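Local coordinates for BDI_3064 protein (Parabacteroides distasonis ATCC 8503, PDB 5Z06), which hydrolyses linear beta-1,2-glucan and beta-1,2-glucooligosaccharides of four or more glucose units from the non-reducing end, releasing sophorose, at residues Y72-G77 with F593-Q598; A200-I205 with Y634-G639; E285-M290 with A630-Y635; G532-I537 with K562-N567. All coordinates share one frame; numbering follows the deposited sequence.

Overall arrangement
Contacts 1 and 2 join the strand-rich N-terminal part to the helical Glycoamylase-like region at two separate places, with centres 26 Å apart. Contacts 2 and 3 are neighbours, 8 Å between centres: both use helix 624-636 and share Tyr634 and Tyr635, and Met290 of contact 3 packs on Tyr201 and His204 of contact 2. Contact 3 thereby adds helix 284-297 beside contact 2. Contact 4 is internal to the Glycoamylase-like region, 20 Å from contact 3 between centres. Along the chain the first segments come in the order of contacts 1, 2 and 3; both segments of contact 4 follow, and the second segments, 593-598 and then 630-639, come last.

Contact 1. Residues Y72-G77 with F593-Q598; sequences YCPVRG and FAWNYQ
The Pro74 ring comes obliquely to the indole of Trp595 where two loops touch: 72-77 leads from strand 65-71 of the five-stranded antiparallel sheet toward strand 86-93, while the segment from Phe593 to Gln598 forms the turn and the start of the second strand of the small beta hairpin 590-592/597-599. On the proline side CD lies 3.4 Å from Trp595 CZ3 and CG 3.7 Å from Trp595 CE3, so it is the six-membered part of the indole that is touched. The same part of the indole also nears the backbone, with Tyr72 O 3.8 Å from Trp595 CZ3. The CB of Trp595 points away from 72-77, but CG stands anti to the carbonyl carbon (chi1 -56°) and the indole returns to the proline. Further along, Arg76 and Tyr597 run side by side in the same direction, guanidinium and phenol planes 75° apart, with Arg76 NH2 3.9 Å from Tyr597 CD1. This is a van der Waals approach; the charge of Arg76 is met by salt bridges from NH2 to Asp592, on the first strand of the hairpin, and from NH1 to Glu312. A glycerol, probably from the crystallisation liquor, makes a weak hydrogen bond to NH1. Behind this first shell, Tyr22 meets the Trp595 ring edge-to-face and its hydroxyl is hydrogen-bonded to Ala594 O, while Tyr8 stacks on Tyr72. The hairpin turn that carries Trp595 is closed by a backbone hydrogen bond, Phe593 N to Asn596 O at 2.9 Å.

Contact 2. Residues A200-I205 with Y634-G639; sequences AYERHI and YYRNHG
Arg636 and Glu202 set their flat ends almost in one plane, 12° apart, where the turn of the beta hairpin 194-200/204-210 meets helix 624-636. The arginine approaches side-on: NE gives a hydrogen bond of 2.7 Å to Glu202 OE1, and NH2 one of 2.9 Å to Glu202 OE2, received on the syn lone pair of OE2. Arg203 comes to the same carboxylate from the other side of OE1, its NE 2.7 Å from Glu202 OE1 on the anti lone pair. The two arginines cross at about a right angle, with Arg203 NH2 4.2 Å from Arg636 NE; the shared carboxylate probably offsets the repulsion of these like charges, and completes a three-residue salt-bridge network. Glu202 OE2 has a further donor in the backbone N of Met282. An alanine in place of Arg636 would probably cost Glu202 its two-nitrogen grip, leaving the carboxylate to Arg203 and that amide, freer to turn, with Tyr635 as the remaining polar tie to the helix. Beside the network, Tyr635 reaches in with CG anti to its backbone N (chi1 -175°). Its hydroxyl accepts from the backbone N of Arg203 at 2.9 Å, while Arg203 CG comes obliquely to the ring, 3.5 Å from Tyr635 CE2. The His204 ring stands steeply to the phenol, planes at 78°, rim to rim. The hydrogen bond between them is short: Tyr635 OH lies in the imidazole plane, 2.5 Å from His204 ND1, and either could be the donor.

Contact 3. Residues E285-M290 with A630-Y635; sequences EQLLDM and ALRNYY
Leu287, Leu288 and Met290 of helix 284-297 pack on Leu631, Arg632 and Tyr635 of helix 624-636 in a buried, apolar helix-helix crossing. The axes of segments 285-290 and 630-635 pass 10.9 Å apart at 71°. Met290 makes the aromatic part of the contact: its CE methyl sits over the centre of one face of the Tyr635 ring, 3.5 Å from the centroid, as a CH-pi contact. The chain bends at chi3 (86°), and the sulfur also stays over that face, a Met-aromatic contact with SD 4.2 Å from the Tyr635 centroid. The helices belong to the largely helical C-terminal part, whose family is assigned to the six-hairpin clan, so an alpha/alpha toroid is the probable setting. Leu287 works at the middle of the crossing: its CB is 3.8 Å from Leu631 CD2, its CD2 is 3.8 Å from Tyr635 CD2, and its CD1 touches Arg632 CG. An alanine in place of Tyr635 would probably open a gap beside Met290, its methyl and Leu287 CD2 losing the ring they pack on. The guanidinium of Arg632 is engaged elsewhere, in a salt bridge with Asp284. Leu288 and Leu631 cross at about a right angle, CD2 of Leu288 3.8 Å from CD1 of Leu631.

Contact 4. Residues G532-I537 with K562-N567; sequences GPLFFI and KMAKIN
Ile537 and Leu534 bear on Met563, Ala564 and Asn567 where a loop packs on helix 556-573 within the Glycoamylase-like region, probably part of an alpha/alpha toroid; residues 534-536 of the loop have helical backbone angles. The apolar part is close-packed. Ile537 divides its branches between two neighbours: CG2, anti to the carbonyl carbon, lies 3.6 Å from Met563 SD, and CD1 lies 3.8 Å from Ala564 CB. The extended Met563 chain slides past Ile537 in the opposite direction. The small Ala564 probably lets Leu534 press on the helix backbone itself, its CD1 3.7 Å from Ala564 CA. Around this layer Met563 also touches Trp463, and the backbone of Leu534 is hydrogen-bonded to that of Leu588. The solvent side belongs to Lys562 and Lys565, partly exposed, whose CB atoms point away from 532-537; Lys565 forms a salt bridge with Glu522. Toward Asn567 the contact turns polar while staying buried. Leu534 and Asn567 cross here, Leu534 CB 3.6 Å from Asn567 ND2, an approach of a methylene to an amide nitrogen whose N-H groups serve Leu588 O and a water. On the other side of the amide, OD1 makes a weak bond to Gly587 N. The loop and helix are joined in this region by the water, which donates to Gly532 O at 2.7 Å and accepts from Asn567 ND2 at 2.7 Å.

Contact 1. Residues Y72-G77 with F593-Q598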
# COMPACT_ATOMS: atom_id res chain seq x y z
N TYR A 72 -3.31 -14.27 -11.55
CA TYR A 72 -2.21 -13.39 -11.19
C TYR A 72 -2.81 -12.17 -10.54
O TYR A 72 -3.76 -11.62 -11.06
CB TYR A 72 -1.39 -12.95 -12.42
CG TYR A 72 -0.38 -11.88 -12.06
CD1 TYR A 72 0.76 -12.19 -11.32
CD2 TYR A 72 -0.59 -10.56 -12.43
CE1 TYR A 72 1.67 -11.22 -10.98
CE2 TYR A 72 0.33 -9.57 -12.09
CZ TYR A 72 1.45 -9.90 -11.36
OH TYR A 72 2.34 -8.90 -11.01
N CYS A 73 -2.26 -11.78 -9.40
CA CYS A 73 -2.75 -10.63 -8.60
C CYS A 73 -1.92 -9.43 -8.99
O CYS A 73 -0.76 -9.38 -8.62
CB CYS A 73 -2.59 -10.93 -7.09
SG CYS A 73 -2.77 -9.49 -5.99
N PRO A 74 -2.46 -8.50 -9.79
CA PRO A 74 -1.64 -7.33 -10.15
C PRO A 74 -1.33 -6.48 -8.94
O PRO A 74 -2.15 -6.34 -8.04
CB PRO A 74 -2.52 -6.55 -11.14
CG PRO A 74 -3.90 -7.04 -10.85
CD PRO A 74 -3.72 -8.50 -10.54
N VAL A 75 -0.11 -5.98 -8.90
CA VAL A 75 0.31 -5.17 -7.79
C VAL A 75 0.97 -3.95 -8.39
O VAL A 75 1.85 -4.07 -9.26
CB VAL A 75 1.29 -5.93 -6.89
CG1 VAL A 75 1.72 -5.06 -5.72
CG2 VAL A 75 0.66 -7.22 -6.38
N ARG A 76 0.54 -2.78 -7.91
CA ARG A 76 1.08 -1.50 -8.36
C ARG A 76 2.60 -1.58 -8.41
O ARG A 76 3.26 -2.03 -7.46
CB ARG A 76 0.63 -0.40 -7.41
CG ARG A 76 1.21 0.98 -7.68
CD ARG A 76 0.75 1.95 -6.62
NE ARG A 76 -0.68 2.17 -6.73
CZ ARG A 76 -1.28 3.20 -7.33
NH1 ARG A 76 -0.60 4.21 -7.87
NH2 ARG A 76 -2.59 3.21 -7.37
N GLY A 77 3.16 -1.15 -9.54
CA GLY A 77 4.62 -1.13 -9.70
C GLY A 77 5.31 -2.47 -9.85
O GLY A 77 6.55 -2.50 -9.94
N PHE A 593 -7.56 -1.61 -4.85
CA PHE A 593 -8.38 -2.75 -4.52
C PHE A 593 -7.86 -3.90 -5.39
O PHE A 593 -6.69 -3.93 -5.73
CB PHE A 593 -9.86 -2.38 -4.71
CG PHE A 593 -10.86 -3.45 -4.28
CD1 PHE A 593 -10.63 -4.27 -3.16
CD2 PHE A 593 -12.04 -3.64 -5.03
CE1 PHE A 593 -11.55 -5.24 -2.80
CE2 PHE A 593 -12.94 -4.62 -4.68
CZ PHE A 593 -12.70 -5.41 -3.56
N ALA A 594 -8.72 -4.83 -5.78
CA ALA A 594 -8.32 -6.11 -6.31
C ALA A 594 -7.67 -5.99 -7.69
O ALA A 594 -6.70 -6.64 -7.97
CB ALA A 594 -9.55 -7.00 -6.41
N TRP A 595 -8.26 -5.14 -8.52
CA TRP A 595 -7.85 -4.95 -9.91
C TRP A 595 -7.56 -3.51 -10.31
O TRP A 595 -7.02 -3.30 -11.38
CB TRP A 595 -8.98 -5.46 -10.81
CG TRP A 595 -9.31 -6.87 -10.49
CD1 TRP A 595 -10.39 -7.33 -9.81
CD2 TRP A 595 -8.53 -8.01 -10.83
NE1 TRP A 595 -10.34 -8.70 -9.71
CE2 TRP A 595 -9.21 -9.14 -10.32
CE3 TRP A 595 -7.32 -8.19 -11.52
CZ2 TRP A 595 -8.71 -10.44 -10.46
CZ3 TRP A 595 -6.82 -9.49 -11.65
CH2 TRP A 595 -7.53 -10.60 -11.14
N ASN A 596 -7.93 -2.54 -9.49
CA ASN A 596 -7.80 -1.14 -9.87
C ASN A 596 -7.75 -0.26 -8.65
O ASN A 596 -8.06 -0.69 -7.53
CB ASN A 596 -9.00 -0.71 -10.72
CG ASN A 596 -10.32 -1.08 -10.07
OD1 ASN A 596 -10.77 -0.46 -9.10
ND2 ASN A 596 -10.95 -2.13 -10.60
N TYR A 597 -7.38 0.99 -8.89
CA TYR A 597 -7.45 2.01 -7.90
C TYR A 597 -8.91 2.38 -7.70
O TYR A 597 -9.71 2.33 -8.63
CB TYR A 597 -6.67 3.22 -8.35
CG TYR A 597 -6.77 4.43 -7.46
CD1 TYR A 597 -6.04 4.51 -6.26
CD2 TYR A 597 -7.58 5.50 -7.81
CE1 TYR A 597 -6.11 5.64 -5.46
CE2 TYR A 597 -7.68 6.63 -7.01
CZ TYR A 597 -6.92 6.71 -5.84
OH TYR A 597 -7.01 7.83 -5.05
N GLN A 598 -9.25 2.73 -6.48
CA GLN A 598 -10.60 3.22 -6.19
C GLN A 598 -10.52 4.33 -5.16
O GLN A 598 -9.71 4.25 -4.22
CB GLN A 598 -11.50 2.09 -5.71
CG GLN A 598 -10.92 1.21 -4.62
CD GLN A 598 -11.92 0.17 -4.13
OE1 GLN A 598 -12.73 -0.34 -4.90
NE2 GLN A 598 -11.86 -0.15 -2.85

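Contact 2. Residues A200-I205 with Y634-G639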
# COMPACT_ATOMS: atom_id res chain seq x y z
N ALA A 200 8.21 -8.16 20.68
CA ALA A 200 6.84 -8.55 20.95
C ALA A 200 6.02 -7.31 21.19
O ALA A 200 6.50 -6.29 21.65
CB ALA A 200 6.74 -9.49 22.13
N TYR A 201 4.76 -7.43 20.83
CA TYR A 201 3.74 -6.47 21.17
C TYR A 201 2.64 -7.30 21.84
O TYR A 201 2.98 -8.25 22.55
CB TYR A 201 3.32 -5.73 19.91
CG TYR A 201 4.47 -4.91 19.38
CD1 TYR A 201 5.42 -5.50 18.57
CD2 TYR A 201 4.64 -3.57 19.74
CE1 TYR A 201 6.49 -4.78 18.09
CE2 TYR A 201 5.71 -2.83 19.26
CZ TYR A 201 6.62 -3.45 18.43
OH TYR A 201 7.72 -2.80 17.93
N GLU A 202 1.37 -7.00 21.63
CA GLU A 202 0.31 -7.71 22.32
C GLU A 202 -0.13 -8.97 21.62
O GLU A 202 -0.35 -10.03 22.25
CB GLU A 202 -0.87 -6.79 22.52
CG GLU A 202 -1.97 -7.43 23.35
CD GLU A 202 -3.15 -6.55 23.50
OE1 GLU A 202 -4.19 -6.89 22.93
OE2 GLU A 202 -3.04 -5.52 24.17
N ARG A 203 -0.28 -8.87 20.31
CA ARG A 203 -0.81 -9.96 19.50
C ARG A 203 0.20 -10.46 18.50
O ARG A 203 -0.09 -11.41 17.75
CB ARG A 203 -2.05 -9.49 18.77
CG ARG A 203 -3.08 -8.85 19.68
CD ARG A 203 -3.58 -9.83 20.70
NE ARG A 203 -4.60 -9.21 21.53
CZ ARG A 203 -5.63 -9.85 22.06
NH1 ARG A 203 -5.80 -11.14 21.85
NH2 ARG A 203 -6.50 -9.18 22.80
N HIS A 204 1.38 -9.87 18.48
CA HIS A 204 2.34 -10.25 17.48
C HIS A 204 3.74 -10.03 17.93
O HIS A 204 3.98 -9.28 18.86
CB HIS A 204 2.08 -9.52 16.18
CG HIS A 204 2.69 -8.17 16.14
ND1 HIS A 204 2.13 -7.09 16.78
CD2 HIS A 204 3.82 -7.72 15.53
CE1 HIS A 204 2.90 -6.04 16.58
NE2 HIS A 204 3.93 -6.39 15.83
N ILE A 205 4.64 -10.72 17.23
CA ILE A 205 6.05 -10.56 17.38
C ILE A 205 6.61 -10.20 16.03
O ILE A 205 6.33 -10.85 15.03
CB ILE A 205 6.74 -11.83 17.92
CG1 ILE A 205 6.10 -12.19 19.25
CG2 ILE A 205 8.25 -11.59 18.03
CD1 ILE A 205 6.56 -13.51 19.84
N TYR A 634 -8.72 -3.20 14.23
CA TYR A 634 -7.83 -3.61 13.14
C TYR A 634 -6.69 -4.50 13.62
O TYR A 634 -6.36 -5.52 12.99
CB TYR A 634 -7.26 -2.38 12.44
CG TYR A 634 -8.25 -1.52 11.72
CD1 TYR A 634 -9.49 -2.01 11.33
CD2 TYR A 634 -7.92 -0.22 11.36
CE1 TYR A 634 -10.39 -1.21 10.67
CE2 TYR A 634 -8.80 0.57 10.67
CZ TYR A 634 -10.04 0.08 10.34
OH TYR A 634 -10.94 0.85 9.67
N TYR A 635 -6.09 -4.10 14.74
CA TYR A 635 -5.02 -4.86 15.33
C TYR A 635 -5.52 -6.13 16.00
O TYR A 635 -5.11 -7.23 15.62
CB TYR A 635 -4.25 -4.02 16.31
CG TYR A 635 -3.06 -4.72 16.86
CD1 TYR A 635 -2.01 -5.11 16.04
CD2 TYR A 635 -2.99 -5.05 18.21
CE1 TYR A 635 -0.91 -5.79 16.55
CE2 TYR A 635 -1.91 -5.74 18.72
CZ TYR A 635 -0.87 -6.11 17.89
OH TYR A 635 0.21 -6.78 18.42
N ARG A 636 -6.38 -6.00 17.00
CA ARG A 636 -6.70 -7.15 17.84
C ARG A 636 -7.60 -8.14 17.17
O ARG A 636 -7.42 -9.30 17.40
CB ARG A 636 -7.34 -6.75 19.16
CG ARG A 636 -6.33 -6.17 20.12
CD ARG A 636 -7.05 -5.57 21.31
NE ARG A 636 -6.06 -5.08 22.25
CZ ARG A 636 -6.13 -3.95 22.94
NH1 ARG A 636 -7.16 -3.15 22.81
NH2 ARG A 636 -5.15 -3.62 23.76
N ASN A 637 -8.55 -7.68 16.36
CA ASN A 637 -9.52 -8.58 15.72
C ASN A 637 -9.10 -8.98 14.33
O ASN A 637 -9.20 -10.15 13.99
CB ASN A 637 -10.91 -7.98 15.69
CG ASN A 637 -11.45 -7.73 17.06
OD1 ASN A 637 -11.28 -8.57 17.96
ND2 ASN A 637 -12.06 -6.56 17.27
N HIS A 638 -8.63 -8.01 13.53
CA HIS A 638 -8.20 -8.27 12.15
C HIS A 638 -6.72 -8.44 11.93
O HIS A 638 -6.30 -8.61 10.81
CB HIS A 638 -8.74 -7.19 11.23
CG HIS A 638 -10.21 -7.03 11.32
ND1 HIS A 638 -11.05 -8.11 11.41
CD2 HIS A 638 -10.98 -5.93 11.41
CE1 HIS A 638 -12.30 -7.68 11.53
NE2 HIS A 638 -12.28 -6.36 11.53
N GLY A 639 -5.93 -8.42 12.99
CA GLY A 639 -4.49 -8.37 12.84
C GLY A 639 -3.90 -9.57 12.16
O GLY A 639 -2.93 -9.41 11.45

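Contact 3. Residues E285-M290 with A630-Y635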
# COMPACT_ATOMS: atom_id res chain seq x y z
N GLU A 285 -1.81 3.68 24.67
CA GLU A 285 -0.57 4.43 24.45
C GLU A 285 0.44 3.56 23.74
O GLU A 285 1.03 3.98 22.75
CB GLU A 285 0.03 4.96 25.76
CG GLU A 285 -0.76 6.13 26.36
CD GLU A 285 -0.64 7.39 25.54
OE1 GLU A 285 0.49 7.91 25.41
OE2 GLU A 285 -1.68 7.86 25.01
N GLN A 286 0.63 2.35 24.25
CA GLN A 286 1.52 1.38 23.62
C GLN A 286 1.07 1.04 22.22
O GLN A 286 1.90 0.90 21.30
CB GLN A 286 1.66 0.13 24.50
CG GLN A 286 2.48 0.38 25.76
CD GLN A 286 2.45 -0.79 26.74
OE1 GLN A 286 1.39 -1.20 27.18
NE2 GLN A 286 3.63 -1.31 27.08
N LEU A 287 -0.24 0.89 22.05
CA LEU A 287 -0.77 0.64 20.70
C LEU A 287 -0.47 1.78 19.73
O LEU A 287 -0.06 1.54 18.62
CB LEU A 287 -2.26 0.37 20.74
CG LEU A 287 -2.67 -0.97 21.34
CD1 LEU A 287 -4.19 -0.95 21.48
CD2 LEU A 287 -2.19 -2.15 20.51
N LEU A 288 -0.66 3.02 20.18
CA LEU A 288 -0.29 4.17 19.38
C LEU A 288 1.17 4.14 19.00
O LEU A 288 1.48 4.35 17.84
CB LEU A 288 -0.61 5.48 20.11
CG LEU A 288 -2.10 5.74 20.30
CD1 LEU A 288 -2.31 6.92 21.23
CD2 LEU A 288 -2.80 5.93 18.95
N ASP A 289 2.05 3.86 19.97
CA ASP A 289 3.49 3.75 19.71
C ASP A 289 3.80 2.73 18.65
O ASP A 289 4.62 2.98 17.79
CB ASP A 289 4.28 3.31 20.97
CG ASP A 289 4.28 4.35 22.06
OD1 ASP A 289 3.99 5.52 21.81
OD2 ASP A 289 4.57 3.98 23.21
N MET A 290 3.19 1.56 18.79
CA MET A 290 3.42 0.45 17.88
C MET A 290 2.93 0.81 16.48
O MET A 290 3.63 0.58 15.50
CB MET A 290 2.68 -0.79 18.38
CG MET A 290 2.70 -1.97 17.43
SD MET A 290 1.48 -3.15 18.01
CE MET A 290 -0.03 -2.55 17.25
N ALA A 630 -11.04 1.91 15.93
CA ALA A 630 -10.60 1.31 14.68
C ALA A 630 -9.26 0.62 14.86
O ALA A 630 -9.09 -0.53 14.51
CB ALA A 630 -10.49 2.36 13.60
N LEU A 631 -8.32 1.36 15.43
CA LEU A 631 -6.99 0.83 15.68
C LEU A 631 -7.06 -0.49 16.46
O LEU A 631 -6.46 -1.48 16.05
CB LEU A 631 -6.19 1.85 16.45
CG LEU A 631 -4.70 1.63 16.52
CD1 LEU A 631 -4.04 2.95 16.93
CD2 LEU A 631 -4.31 0.52 17.49
N ARG A 632 -7.79 -0.48 17.57
CA ARG A 632 -7.91 -1.66 18.41
C ARG A 632 -8.51 -2.84 17.69
O ARG A 632 -8.04 -3.96 17.84
CB ARG A 632 -8.79 -1.35 19.59
CG ARG A 632 -8.14 -0.49 20.65
CD ARG A 632 -9.09 -0.45 21.83
NE ARG A 632 -8.97 0.79 22.58
CZ ARG A 632 -9.90 1.73 22.67
NH1 ARG A 632 -11.08 1.62 22.05
NH2 ARG A 632 -9.63 2.81 23.40
N ASN A 633 -9.56 -2.58 16.90
CA ASN A 633 -10.22 -3.56 16.10
C ASN A 633 -9.29 -4.11 15.02
O ASN A 633 -9.11 -5.32 14.89
CB ASN A 633 -11.43 -2.92 15.43
CG ASN A 633 -12.25 -3.91 14.63
OD1 ASN A 633 -12.40 -5.06 15.04
ND2 ASN A 633 -12.81 -3.45 13.50
N TYR A 634 -8.72 -3.20 14.23
CA TYR A 634 -7.83 -3.61 13.14
C TYR A 634 -6.69 -4.50 13.62
O TYR A 634 -6.36 -5.52 12.99
CB TYR A 634 -7.26 -2.38 12.44
CG TYR A 634 -8.25 -1.52 11.72
CD1 TYR A 634 -9.49 -2.01 11.33
CD2 TYR A 634 -7.92 -0.22 11.36
CE1 TYR A 634 -10.39 -1.21 10.67
CE2 TYR A 634 -8.80 0.57 10.67
CZ TYR A 634 -10.04 0.08 10.34
OH TYR A 634 -10.94 0.85 9.67
N TYR A 635 -6.09 -4.10 14.74
CA TYR A 635 -5.02 -4.86 15.33
C TYR A 635 -5.52 -6.13 16.00
O TYR A 635 -5.11 -7.23 15.62
CB TYR A 635 -4.25 -4.02 16.31
CG TYR A 635 -3.06 -4.72 16.86
CD1 TYR A 635 -2.01 -5.11 16.04
CD2 TYR A 635 -2.99 -5.05 18.21
CE1 TYR A 635 -0.91 -5.79 16.55
CE2 TYR A 635 -1.91 -5.74 18.72
CZ TYR A 635 -0.87 -6.11 17.89
OH TYR A 635 0.21 -6.78 18.42

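Contact 4. Residues G532-I537 with K562-N567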
# COMPACT_ATOMS: atom_id res chain seq x y z
N GLY A 532 -15.95 13.39 0.39
CA GLY A 532 -15.07 12.72 -0.51
C GLY A 532 -14.30 11.64 0.24
O GLY A 532 -14.62 11.32 1.40
N PRO A 533 -13.31 11.04 -0.43
CA PRO A 533 -12.44 10.11 0.27
C PRO A 533 -11.88 10.78 1.50
O PRO A 533 -11.53 11.97 1.46
CB PRO A 533 -11.33 9.83 -0.73
CG PRO A 533 -11.87 10.23 -2.06
CD PRO A 533 -12.84 11.32 -1.79
N LEU A 534 -11.81 10.03 2.59
CA LEU A 534 -11.39 10.61 3.84
C LEU A 534 -9.95 11.10 3.87
O LEU A 534 -9.61 11.91 4.74
CB LEU A 534 -11.62 9.65 5.00
CG LEU A 534 -11.68 10.25 6.40
CD1 LEU A 534 -12.73 11.34 6.49
CD2 LEU A 534 -11.99 9.13 7.40
N PHE A 535 -9.11 10.67 2.94
CA PHE A 535 -7.73 11.18 2.90
C PHE A 535 -7.66 12.68 2.60
O PHE A 535 -6.64 13.31 2.85
CB PHE A 535 -6.84 10.39 1.94
CG PHE A 535 -6.98 10.77 0.50
CD1 PHE A 535 -6.21 11.79 -0.03
CD2 PHE A 535 -7.85 10.09 -0.34
CE1 PHE A 535 -6.29 12.14 -1.37
CE2 PHE A 535 -7.95 10.44 -1.69
CZ PHE A 535 -7.16 11.46 -2.20
N PHE A 536 -8.75 13.23 2.07
CA PHE A 536 -8.89 14.66 1.91
C PHE A 536 -8.66 15.45 3.21
O PHE A 536 -8.08 16.55 3.15
CB PHE A 536 -10.27 14.99 1.33
CG PHE A 536 -10.43 14.66 -0.14
CD1 PHE A 536 -9.48 13.92 -0.86
CD2 PHE A 536 -11.56 15.09 -0.79
CE1 PHE A 536 -9.68 13.65 -2.20
CE2 PHE A 536 -11.76 14.82 -2.13
CZ PHE A 536 -10.81 14.11 -2.84
N ILE A 537 -9.07 14.91 4.35
CA ILE A 537 -8.81 15.57 5.63
C ILE A 537 -7.45 15.23 6.28
O ILE A 537 -7.17 15.62 7.40
CB ILE A 537 -9.97 15.37 6.63
CG1 ILE A 537 -10.09 13.91 7.08
CG2 ILE A 537 -11.25 15.86 6.00
CD1 ILE A 537 -10.84 13.75 8.37
N LYS A 562 -16.02 16.93 10.98
CA LYS A 562 -17.33 16.53 10.51
C LYS A 562 -17.25 15.48 9.43
O LYS A 562 -18.04 14.53 9.46
CB LYS A 562 -18.11 17.73 9.98
CG LYS A 562 -18.74 18.52 11.10
CD LYS A 562 -19.34 19.78 10.54
CE LYS A 562 -19.87 20.66 11.64
NZ LYS A 562 -20.35 21.90 10.99
N MET A 563 -16.33 15.65 8.49
CA MET A 563 -16.13 14.64 7.47
C MET A 563 -15.76 13.27 8.08
O MET A 563 -16.31 12.25 7.68
CB MET A 563 -15.11 15.09 6.45
CG MET A 563 -15.62 16.27 5.64
SD MET A 563 -14.38 16.86 4.48
CE MET A 563 -15.30 18.13 3.63
N ALA A 564 -14.86 13.26 9.05
CA ALA A 564 -14.49 12.03 9.71
C ALA A 564 -15.71 11.39 10.36
O ALA A 564 -15.97 10.21 10.17
CB ALA A 564 -13.39 12.26 10.72
N LYS A 565 -16.46 12.18 11.12
CA LYS A 565 -17.64 11.66 11.80
C LYS A 565 -18.69 11.15 10.84
O LYS A 565 -19.35 10.18 11.13
CB LYS A 565 -18.25 12.73 12.67
CG LYS A 565 -17.47 12.97 13.95
CD LYS A 565 -17.90 14.27 14.60
CE LYS A 565 -18.64 14.07 15.91
NZ LYS A 565 -19.32 15.35 16.26
N ILE A 566 -18.87 11.86 9.73
CA ILE A 566 -19.81 11.50 8.69
C ILE A 566 -19.43 10.16 8.13
O ILE A 566 -20.25 9.29 7.93
CB ILE A 566 -19.82 12.56 7.55
CG1 ILE A 566 -20.67 13.79 7.95
CG2 ILE A 566 -20.35 11.99 6.25
CD1 ILE A 566 -20.38 15.04 7.14
N ASN A 567 -18.14 10.03 7.84
CA ASN A 567 -17.60 8.81 7.32
C ASN A 567 -17.84 7.66 8.32
O ASN A 567 -18.40 6.61 7.94
CB ASN A 567 -16.11 9.01 6.95
CG ASN A 567 -15.55 7.89 6.11
OD1 ASN A 567 -15.67 6.72 6.50
ND2 ASN A 567 -14.91 8.23 4.99
O HOH W 1 -14.94 10.70 4.03